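Local coordinates for transcriptional regulator, TetR family (Vibrio parahaemolyticus, PDB 3HE0), which probably binds regulatory DNA through a helix-turn-helix motif as a TetR-family transcription factor, at residues E86-R89 with T90-N94. Residues are numbered along the deposited sequence; the frame is centred on the assembly and turned at random.
Sequences ERYR and TMWLN. Unlike the reference sequence in segment 86-89: R87 (reference Cys).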
# COMPACT_ATOMS: atom_id res chain seq x y z
N GLU A 86 -10.61 -11.02 -19.90
CA GLU A 86 -9.76 -12.14 -19.57
C GLU A 86 -8.36 -11.67 -19.34
O GLU A 86 -7.67 -12.18 -18.45
CB GLU A 86 -9.79 -13.19 -20.70
CG GLU A 86 -8.89 -14.40 -20.45
CD GLU A 86 -9.04 -14.96 -19.01
OE1 GLU A 86 -10.18 -15.07 -18.47
OE2 GLU A 86 -7.99 -15.28 -18.40
N ARG A 87 -7.91 -10.72 -20.15
CA ARG A 87 -6.63 -10.08 -19.85
C ARG A 87 -6.70 -9.43 -18.46
O ARG A 87 -5.77 -9.54 -17.67
CB ARG A 87 -6.27 -9.03 -20.90
CG ARG A 87 -5.91 -9.61 -22.25
CD ARG A 87 -5.43 -8.53 -23.18
NE ARG A 87 -6.51 -8.10 -24.05
CZ ARG A 87 -6.58 -6.91 -24.65
NH1 ARG A 87 -7.61 -6.65 -25.43
NH2 ARG A 87 -5.66 -5.98 -24.47
N TYR A 88 -7.80 -8.76 -18.17
CA TYR A 88 -7.98 -8.12 -16.86
C TYR A 88 -7.87 -9.17 -15.74
O TYR A 88 -7.10 -9.00 -14.80
CB TYR A 88 -9.30 -7.36 -16.80
CG TYR A 88 -9.55 -6.74 -15.44
CD1 TYR A 88 -9.00 -5.52 -15.11
CD2 TYR A 88 -10.30 -7.39 -14.48
CE1 TYR A 88 -9.22 -4.96 -13.84
CE2 TYR A 88 -10.53 -6.82 -13.22
CZ TYR A 88 -9.98 -5.62 -12.91
OH TYR A 88 -10.20 -5.06 -11.68
N ARG A 89 -8.62 -10.27 -15.89
CA ARG A 89 -8.64 -11.31 -14.87
C ARG A 89 -7.27 -11.92 -14.67
O ARG A 89 -6.88 -12.21 -13.53
CB ARG A 89 -9.65 -12.42 -15.23
CG ARG A 89 -9.79 -13.54 -14.16
CD ARG A 89 -10.82 -14.63 -14.52
NE ARG A 89 -12.17 -14.13 -14.31
CZ ARG A 89 -12.96 -13.61 -15.26
NH1 ARG A 89 -14.17 -13.18 -14.93
NH2 ARG A 89 -12.55 -13.54 -16.54
N THR A 90 -6.54 -12.14 -15.76
CA THR A 90 -5.23 -12.76 -15.64
C THR A 90 -4.30 -11.90 -14.78
O THR A 90 -3.70 -12.37 -13.82
CB THR A 90 -4.59 -13.01 -17.04
OG1 THR A 90 -5.48 -13.78 -17.85
CG2 THR A 90 -3.27 -13.76 -16.93
N MSE A 91 -4.19 -10.63 -15.14
CA MSE A 91 -3.31 -9.71 -14.44
C MSE A 91 -3.76 -9.54 -12.99
O MSE A 91 -2.94 -9.49 -12.09
CB MSE A 91 -3.28 -8.35 -15.14
CG MSE A 91 -2.56 -8.40 -16.46
SE MSE A 91 -2.68 -6.69 -17.40
CE MSE A 91 -1.57 -7.14 -18.94
N TRP A 92 -5.07 -9.47 -12.78
CA TRP A 92 -5.62 -9.29 -11.43
C TRP A 92 -5.14 -10.45 -10.57
O TRP A 92 -4.69 -10.26 -9.46
CB TRP A 92 -7.15 -9.23 -11.48
CG TRP A 92 -7.81 -8.69 -10.28
CD1 TRP A 92 -8.40 -7.45 -10.14
CD2 TRP A 92 -7.98 -9.35 -9.03
NE1 TRP A 92 -8.92 -7.32 -8.88
CE2 TRP A 92 -8.68 -8.48 -8.18
CE3 TRP A 92 -7.63 -10.61 -8.55
CZ2 TRP A 92 -9.00 -8.81 -6.88
CZ3 TRP A 92 -7.96 -10.94 -7.26
CH2 TRP A 92 -8.64 -10.04 -6.44
N LEU A 93 -5.23 -11.67 -11.11
CA LEU A 93 -4.83 -12.88 -10.38
C LEU A 93 -3.32 -13.00 -10.24
O LEU A 93 -2.82 -13.48 -9.23
CB LEU A 93 -5.39 -14.14 -11.05
CG LEU A 93 -6.88 -14.40 -10.78
CD1 LEU A 93 -7.37 -15.60 -11.60
CD2 LEU A 93 -7.15 -14.63 -9.29
N ASN A 94 -2.58 -12.56 -11.24
CA ASN A 94 -1.12 -12.46 -11.07
C ASN A 94 -0.80 -11.51 -9.90
O ASN A 94 0.12 -11.76 -9.11
CB ASN A 94 -0.43 -11.95 -12.35
CG ASN A 94 -0.45 -12.96 -13.49
OD1 ASN A 94 -0.58 -14.14 -13.27
ND2 ASN A 94 -0.32 -12.48 -14.74
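E86 to T90, R87 to M91, Y88 to W92 and R89 to L93 are joined in turn by the i to i+4 backbone hydrogen bonds of an alpha-helix, here part of helix 84-97 in the all-helical TetR-like C-terminal domain. Each carbonyl oxygen of such a helix normally takes one backbone N-H, but a threonine hydroxyl can add a second donor. T90 does so: with OG1 beside its own backbone N (chi1 -55°), the hydroxyl donates to E86 O at 2.8 Å, while T90 N donates to the same oxygen at 2.9 Å from the other face of the carbonyl plane. The E86 carboxylate folds back through a bend at chi2, bringing OE2 to 3.0 Å from T90 OG1. E86 OE1 takes a weak hydrogen bond from R89 NH2 at 3.4 Å, part of a salt bridge; the stronger partner of that guanidinium is E183 of helix 179-193, which meets NH1. One face of the turn thus carries a small polar network linking two helices. On the buried side, Y88 and W92 lie alongside each other and point the same way, their planes turned by 49° in an oblique pairing. Y88 OH is hydrogen-bonded to S189 and so ties the pair to helix 179-193, where W190 meets the Y88 ring edge-to-face. Near the plane of the indole, Y88 OH sits 3.4 Å from W92 CD1.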